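Local coordinates for B12-binding domain-containing protein (Kitasatospora setae, PDB 6WTE) that acts as a methyltransferase of the radical SAM superfamily (TsrM), binding cobalamin and a [4Fe-4S] cluster and probably transferring methyl groups by non-radical chemistry, at residues Glu185-Val188 / Trp189-Asp192; Leu276-Ala279 / His280-Leu284; Ser455-Glu458 / Tyr459-Phe463. One frame throughout, in Å; residues are numbered along the deposited sequence.

Interaction 1. Residues Glu185-Val188 / Trp189-Asp192; sequences EPRV and WQVD
Gln190 folds back over the Arg187 carbonyl, and its side chain shows how a single turn can organise a buried polar corner. Its CB packs 3.3 Å from Arg187 O, the same oxygen that accepts Gln190 N at 3.0 Å. Val191 N bonds likewise to Val188 O (3.0 Å), and the two successive i to i+3 bonds build a short 3-10 turn. One atom further out, Gln190 CG sits 3.4 Å above the centre of the Trp189 indole, a CH group laid on the ring face. With CG beside its own backbone N (chi1 -57°) and the chain extended beyond it, Gln190 runs alongside Arg187 in the same direction. CD and OE1 therefore meet the arginine's aliphatic part, OE1 lying 3.5 Å from Arg187 CG. Gln190 OE1 accepts a hydrogen bond from a water 2.7 Å away. This water also donates to Glu185 OE1 and accepts from Trp189 NE1 (2.8 Å), so one molecule ties three side chains together; a second water also donates to Gln190 OE1. At the other branch of the tip, NE2 reaches the carbonyls of Pro128 and Lys126. Arg187 NH1 bridges to Glu185 OE1 at 3.1 Å, while NH2 is taken up by the carbonyls of Gly182 and Asp238. The 3-10 turn belongs to the loop leading to helix 209-214 and leans on the start of helix 130-141, where Asp192 N bonds to cobalamin-binding Glu130, consistent with a second-shell position behind the cobalamin site.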
loop_
_atom_site.group_PDB
_atom_site.type_symbol
_atom_site.label_atom_id
_atom_site.label_comp_id
_atom_site.label_asym_id
_atom_site.label_seq_id
_atom_site.Cartn_x
_atom_site.Cartn_y
_atom_site.Cartn_z
ATOM N N GLU A 185 3.472 -13.468 10.750
ATOM C CA GLU A 185 4.618 -13.373 11.642
ATOM C C GLU A 185 4.843 -11.922 12.049
ATOM O O GLU A 185 4.432 -10.999 11.341
ATOM C CB GLU A 185 5.874 -13.920 10.949
ATOM C CG GLU A 185 5.789 -15.406 10.603
ATOM C CD GLU A 185 6.961 -15.882 9.745
ATOM O OE1 GLU A 185 7.793 -15.039 9.345
ATOM O OE2 GLU A 185 7.046 -17.101 9.464
ATOM N N PRO A 186 5.491 -11.679 13.192
ATOM C CA PRO A 186 5.741 -10.278 13.592
ATOM C C PRO A 186 6.665 -9.535 12.643
ATOM O O PRO A 186 6.435 -8.351 12.362
ATOM C CB PRO A 186 6.364 -10.421 14.989
ATOM C CG PRO A 186 5.858 -11.755 15.498
ATOM C CD PRO A 186 5.832 -12.629 14.264
ATOM N N ARG A 187 7.712 -10.200 12.155
ATOM C CA ARG A 187 8.697 -9.681 11.205
ATOM C C ARG A 187 9.505 -8.507 11.747
ATOM O O ARG A 187 10.218 -7.846 10.976
ATOM C CB ARG A 187 8.040 -9.295 9.865
ATOM C CG ARG A 187 7.157 -10.413 9.305
ATOM C CD ARG A 187 6.766 -10.204 7.834
ATOM N NE ARG A 187 5.481 -10.842 7.587
ATOM C CZ ARG A 187 5.316 -12.155 7.441
ATOM N NH1 ARG A 187 6.366 -12.967 7.481
ATOM N NH2 ARG A 187 4.100 -12.654 7.258
ATOM N N VAL A 188 9.454 -8.253 13.060
ATOM C CA VAL A 188 10.228 -7.154 13.636
ATOM C C VAL A 188 11.721 -7.354 13.387
ATOM O O VAL A 188 12.455 -6.390 13.126
ATOM C CB VAL A 188 9.915 -7.009 15.137
ATOM C CG1 VAL A 188 10.821 -5.964 15.777
ATOM C CG2 VAL A 188 8.456 -6.638 15.334
ATOM N N TRP A 189 12.197 -8.607 13.451
ATOM C CA TRP A 189 13.619 -8.870 13.242
ATOM C C TRP A 189 14.077 -8.485 11.843
ATOM O O TRP A 189 15.282 -8.305 11.622
ATOM C CB TRP A 189 13.945 -10.349 13.502
ATOM C CG TRP A 189 13.394 -11.321 12.484
ATOM C CD1 TRP A 189 12.205 -11.990 12.547
ATOM C CD2 TRP A 189 14.023 -11.738 11.264
ATOM N NE1 TRP A 189 12.050 -12.794 11.438
ATOM C CE2 TRP A 189 13.154 -12.653 10.636
ATOM C CE3 TRP A 189 15.234 -11.421 10.640
ATOM C CZ2 TRP A 189 13.457 -13.255 9.417
ATOM C CZ3 TRP A 189 15.533 -12.022 9.425
ATOM C CH2 TRP A 189 14.649 -12.926 8.828
ATOM N N GLN A 190 13.151 -8.363 10.894
ATOM C CA GLN A 190 13.499 -8.019 9.522
ATOM C C GLN A 190 13.707 -6.523 9.326
ATOM O O GLN A 190 14.245 -6.122 8.289
ATOM C CB GLN A 190 12.406 -8.512 8.566
ATOM C CG GLN A 190 12.142 -10.027 8.659
ATOM C CD GLN A 190 10.997 -10.500 7.781
ATOM O OE1 GLN A 190 10.309 -11.471 8.113
ATOM N NE2 GLN A 190 10.802 -9.839 6.642
ATOM N N VAL A 191 13.303 -5.704 10.301
ATOM C CA VAL A 191 13.268 -4.251 10.164
ATOM C C VAL A 191 14.583 -3.649 10.648
ATOM O O VAL A 191 15.053 -3.965 11.747
ATOM C CB VAL A 191 12.087 -3.664 10.959
ATOM C CG1 VAL A 191 12.094 -2.149 10.875
ATOM C CG2 VAL A 191 10.772 -4.225 10.447
ATOM N N ASP A 192 15.160 -2.758 9.843
ATOM C CA ASP A 192 16.269 -1.919 10.293
ATOM C C ASP A 192 15.675 -0.774 11.104
ATOM O O ASP A 192 15.186 0.213 10.550
ATOM C CB ASP A 192 17.080 -1.415 9.101
ATOM C CG ASP A 192 18.209 -0.475 9.498
ATOM O OD1 ASP A 192 18.408 -0.188 10.704
ATOM O OD2 ASP A 192 18.914 -0.019 8.575
HETATM O O HOH W 1 9.598 -13.223 10.064
HETATM O O HOH W 2 9.195 -12.905 6.236
#

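Interaction 2. Residues Leu276-Ala279 / His280-Leu284; sequences LSIA and HAKNL. With EDO (1,2-ethanediol), chain G.
Ile278 O accepts Lys282 N at 2.9 Å, and Ala279 O takes Asn283 N at the same length. These i to i+4 backbone bonds set the first turn of the helix; the preceding one, from Ala281 N to Ser277 O, is weak at 3.4 Å. Ser277 is the N-cap residue, yet its hydroxyl makes no direct capping bond. Polar contacts through water take over part of that role: a molecule 2.8 Å from Ser277 OG accepts a hydrogen bond from His280 N, while Ser277 OG also pairs with Gln246. A second water donates to Ala279 O and, weakly, to Asn283 OD1 on the next turn. Ethanediol, probably from the crystallisation liquor, adds a third polar group. Its O2 accepts a hydrogen bond from Ser277 N at 2.9 Å. Its O1 does the same for Ile278 N, giving acceptors to two amides at the helix start. The apolar contacts centre on Ile278. Having CG1 anti to the backbone N (chi1 -178°) swings that branch toward the next turn, where it meets CE of the extended Lys282 chain at 4.0 Å, the two side chains crossing at a slant. The CG2 branch turns instead to the ethanediol, and CD1 approaches Ala281 CB at 4.4 Å. Lys282 NZ is bridged to Glu317 and Asp315. Leu276, just before the N-cap, lines the [4Fe-4S] pocket. Helix 278-294, the crossover between parallel strands 266-269 and 304-309, lays Ile278, Ala281 and Lys282 against Phe318 of helix 316-325, while His280, Asn283 and Leu284 face helix 249-261.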
loop_
_atom_site.group_PDB
_atom_site.type_symbol
_atom_site.label_atom_id
_atom_site.label_comp_id
_atom_site.label_asym_id
_atom_site.label_seq_id
_atom_site.Cartn_x
_atom_site.Cartn_y
_atom_site.Cartn_z
ATOM N N LEU A 276 -1.717 4.176 15.698
ATOM C CA LEU A 276 -1.547 2.952 16.465
ATOM C C LEU A 276 -0.098 2.880 16.921
ATOM O O LEU A 276 0.786 3.482 16.308
ATOM C CB LEU A 276 -1.953 1.725 15.647
ATOM C CG LEU A 276 -3.429 1.725 15.221
ATOM C CD1 LEU A 276 -3.811 0.403 14.560
ATOM C CD2 LEU A 276 -4.363 2.009 16.408
ATOM N N SER A 277 0.143 2.179 18.024
ATOM C CA SER A 277 1.385 2.347 18.777
ATOM C C SER A 277 1.577 3.837 19.085
ATOM O O SER A 277 2.489 4.504 18.592
ATOM C CB SER A 277 2.578 1.761 18.010
ATOM O OG SER A 277 3.670 1.485 18.871
ATOM N N ILE A 278 0.653 4.357 19.896
ATOM C CA ILE A 278 0.464 5.801 20.001
ATOM C C ILE A 278 1.612 6.470 20.744
ATOM O O ILE A 278 1.945 7.632 20.465
ATOM C CB ILE A 278 -0.893 6.101 20.672
ATOM C CG1 ILE A 278 -1.137 7.615 20.762
ATOM C CG2 ILE A 278 -0.961 5.465 22.049
ATOM C CD1 ILE A 278 -1.379 8.295 19.421
ATOM N N ALA A 279 2.234 5.776 21.698
ATOM C CA ALA A 279 3.297 6.411 22.468
ATOM C C ALA A 279 4.469 6.785 21.571
ATOM O O ALA A 279 5.062 7.860 21.727
ATOM C CB ALA A 279 3.749 5.492 23.604
ATOM N N HIS A 280 4.805 5.914 20.614
ATOM C CA HIS A 280 5.855 6.222 19.648
ATOM C C HIS A 280 5.474 7.415 18.777
ATOM O O HIS A 280 6.302 8.297 18.521
ATOM C CB HIS A 280 6.121 4.987 18.785
ATOM C CG HIS A 280 7.277 5.132 17.845
ATOM N ND1 HIS A 280 7.119 5.513 16.530
ATOM C CD2 HIS A 280 8.599 4.898 18.014
ATOM C CE1 HIS A 280 8.299 5.531 15.935
ATOM N NE2 HIS A 280 9.214 5.159 16.814
ATOM N N ALA A 281 4.221 7.464 18.321
ATOM C CA ALA A 281 3.781 8.579 17.490
ATOM C C ALA A 281 3.881 9.897 18.246
ATOM O O ALA A 281 4.379 10.897 17.713
ATOM C CB ALA A 281 2.348 8.343 17.011
ATOM N N LYS A 282 3.413 9.915 19.498
ATOM C CA LYS A 282 3.480 11.139 20.289
ATOM C C LYS A 282 4.922 11.532 20.591
ATOM O O LYS A 282 5.266 12.717 20.549
ATOM C CB LYS A 282 2.682 10.984 21.581
ATOM C CG LYS A 282 1.184 11.040 21.355
ATOM C CD LYS A 282 0.419 10.899 22.660
ATOM C CE LYS A 282 -1.055 11.204 22.459
ATOM N NZ LYS A 282 -1.812 11.118 23.748
ATOM N N ASN A 283 5.787 10.557 20.887
ATOM C CA ASN A 283 7.196 10.878 21.100
ATOM C C ASN A 283 7.833 11.441 19.835
ATOM O O ASN A 283 8.673 12.352 19.899
ATOM C CB ASN A 283 7.958 9.632 21.560
ATOM C CG ASN A 283 7.712 9.298 23.014
ATOM O OD1 ASN A 283 7.345 10.163 23.808
ATOM N ND2 ASN A 283 7.921 8.035 23.374
ATOM N N LEU A 284 7.451 10.908 18.674
ATOM C CA LEU A 284 7.966 11.423 17.411
ATOM C C LEU A 284 7.560 12.878 17.205
ATOM O O LEU A 284 8.387 13.722 16.838
ATOM C CB LEU A 284 7.455 10.568 16.257
ATOM C CG LEU A 284 8.059 10.974 14.914
ATOM C CD1 LEU A 284 9.511 10.538 14.873
ATOM C CD2 LEU A 284 7.270 10.360 13.772
HETATM C C1 EDO G . -2.554 2.258 20.613
HETATM O O1 EDO G . -1.156 2.345 20.912
HETATM C C2 EDO G . -2.866 0.840 20.140
HETATM O O2 EDO G . -2.041 0.517 19.010
HETATM O O HOH W 3 4.110 3.016 21.172
HETATM O O HOH W 4 4.431 9.094 24.465
#

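Interaction 3. Residues Ser455-Glu458 / Tyr459-Phe463; sequences SPAE and YERQF
Arg461 lays its guanidinium over the backbone of Glu458, with Glu458 CA 3.5 Å above one face, toward the rim. Its CG occupies the crowded position between backbone N and carbonyl carbon (chi1 72°), which turns the otherwise extended chain back along the helix and brings NH2 to 3.7 Å from Glu458 CG. The two charged planes are only 16° apart, but Glu458 OE2 and Arg461 NH2 stay 4.6 Å from each other, a charge attraction without a bond; the carboxylate is held instead by Lys448 and the amide of Ala454. This is the opening of helix 456-461: Ser455 OG caps Glu458 N at 3.0 Å, Pro456 is the first residue of the helix, and Arg461 N bonds to Ala457 O. Glu460 is set differently. Its CG, turned away from the carbonyl carbon (chi1 -64°), lies 3.2 Å from Pro456 O, and its extended chain carries OE2 to the hydroxyl of Tyr416 and OE1 to the amide of Ala114 on helix 112-119. Shortened to an alanine here, the side chain would probably leave the Tyr416 hydroxyl and the Ala114 amide without their carboxylate acceptor. Gln462 curls back, NE2 donating to a lone pair of Tyr459 O at 3.1 Å and also to Lys448 O.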
loop_
_atom_site.group_PDB
_atom_site.type_symbol
_atom_site.label_atom_id
_atom_site.label_comp_id
_atom_site.label_asym_id
_atom_site.label_seq_id
_atom_site.Cartn_x
_atom_site.Cartn_y
_atom_site.Cartn_z
ATOM N N SER A 455 0.702 -26.290 -2.143
ATOM C CA SER A 455 1.809 -25.371 -1.929
ATOM C C SER A 455 1.246 -24.017 -1.529
ATOM O O SER A 455 0.085 -23.709 -1.830
ATOM C CB SER A 455 2.667 -25.231 -3.199
ATOM O OG SER A 455 1.954 -24.519 -4.204
ATOM N N PRO A 456 2.048 -23.180 -0.869
ATOM C CA PRO A 456 1.647 -21.776 -0.706
ATOM C C PRO A 456 1.342 -21.098 -2.030
ATOM O O PRO A 456 0.381 -20.325 -2.108
ATOM C CB PRO A 456 2.865 -21.146 -0.013
ATOM C CG PRO A 456 3.529 -22.277 0.685
ATOM C CD PRO A 456 3.335 -23.467 -0.208
ATOM N N ALA A 457 2.126 -21.376 -3.081
ATOM C CA ALA A 457 1.861 -20.748 -4.371
ATOM C C ALA A 457 0.458 -21.066 -4.870
ATOM O O ALA A 457 -0.231 -20.183 -5.391
ATOM C CB ALA A 457 2.904 -21.173 -5.404
ATOM N N GLU A 458 0.015 -22.322 -4.728
ATOM C CA GLU A 458 -1.340 -22.657 -5.158
ATOM C C GLU A 458 -2.377 -21.885 -4.360
ATOM O O GLU A 458 -3.342 -21.365 -4.928
ATOM C CB GLU A 458 -1.605 -24.161 -5.032
ATOM C CG GLU A 458 -3.018 -24.522 -5.473
ATOM C CD GLU A 458 -3.349 -25.995 -5.312
ATOM O OE1 GLU A 458 -2.523 -26.744 -4.751
ATOM O OE2 GLU A 458 -4.445 -26.392 -5.750
ATOM N N TYR A 459 -2.199 -21.805 -3.040
ATOM C CA TYR A 459 -3.165 -21.087 -2.210
ATOM C C TYR A 459 -3.210 -19.606 -2.567
ATOM O O TYR A 459 -4.277 -18.980 -2.534
ATOM C CB TYR A 459 -2.831 -21.266 -0.727
ATOM C CG TYR A 459 -3.750 -20.457 0.156
ATOM C CD1 TYR A 459 -5.096 -20.774 0.235
ATOM C CD2 TYR A 459 -3.285 -19.361 0.886
ATOM C CE1 TYR A 459 -5.959 -20.045 1.017
ATOM C CE2 TYR A 459 -4.151 -18.617 1.681
ATOM C CZ TYR A 459 -5.487 -18.963 1.734
ATOM O OH TYR A 459 -6.369 -18.245 2.514
ATOM N N GLU A 460 -2.061 -19.030 -2.918
ATOM C CA GLU A 460 -2.014 -17.596 -3.178
ATOM C C GLU A 460 -2.510 -17.261 -4.578
ATOM O O GLU A 460 -3.223 -16.267 -4.762
ATOM C CB GLU A 460 -0.589 -17.078 -2.966
ATOM C CG GLU A 460 -0.107 -17.209 -1.531
ATOM C CD GLU A 460 1.381 -16.968 -1.386
ATOM O OE1 GLU A 460 2.028 -16.607 -2.390
ATOM O OE2 GLU A 460 1.906 -17.144 -0.270
ATOM N N ARG A 461 -2.159 -18.076 -5.574
ATOM C CA ARG A 461 -2.430 -17.685 -6.953
ATOM C C ARG A 461 -3.919 -17.717 -7.279
ATOM O O ARG A 461 -4.362 -16.991 -8.173
ATOM C CB ARG A 461 -1.644 -18.576 -7.920
ATOM C CG ARG A 461 -2.166 -20.003 -8.032
ATOM C CD ARG A 461 -1.121 -20.926 -8.665
ATOM N NE ARG A 461 -1.657 -22.273 -8.818
ATOM C CZ ARG A 461 -0.958 -23.393 -8.653
ATOM N NH1 ARG A 461 0.326 -23.350 -8.307
ATOM N NH2 ARG A 461 -1.555 -24.566 -8.820
ATOM N N GLN A 462 -4.706 -18.533 -6.568
ATOM C CA GLN A 462 -6.117 -18.690 -6.913
ATOM C C GLN A 462 -6.904 -17.400 -6.721
ATOM O O GLN A 462 -7.988 -17.251 -7.294
ATOM C CB GLN A 462 -6.750 -19.808 -6.075
ATOM C CG GLN A 462 -6.728 -19.512 -4.589
ATOM C CD GLN A 462 -7.338 -20.611 -3.734
ATOM O OE1 GLN A 462 -8.173 -21.386 -4.190
ATOM N NE2 GLN A 462 -6.926 -20.663 -2.471
ATOM N N PHE A 463 -6.395 -16.470 -5.926
ATOM C CA PHE A 463 -7.100 -15.210 -5.752
ATOM C C PHE A 463 -6.881 -14.245 -6.910
ATOM O O PHE A 463 -7.559 -13.213 -6.973
ATOM C CB PHE A 463 -6.684 -14.570 -4.429
ATOM C CG PHE A 463 -7.177 -15.319 -3.226
ATOM C CD1 PHE A 463 -6.483 -16.419 -2.747
ATOM C CD2 PHE A 463 -8.356 -14.937 -2.586
ATOM C CE1 PHE A 463 -6.933 -17.120 -1.655
ATOM C CE2 PHE A 463 -8.824 -15.640 -1.478
ATOM C CZ PHE A 463 -8.112 -16.731 -1.008
#

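How the interactions relate
All three contacts are local turns whose backbone bonds set the geometry, but their surroundings separate them. Interaction 1 is the most buried, a 3-10 turn of a loop beside the cobalamin site, where water, protein carbonyls and salt bridges meet its polar groups. Interactions 2 and 3 are partly buried helix starts, both within the radical SAM core range, yet their centres lie about 36 Å apart and they hold different elements. They also differ at the N-cap: interaction 3 has a direct side-chain cap, whereas interaction 2, on a crossover helix near the iron-sulfur cluster, relies on solvent-mediated bonds and adds aliphatic packing.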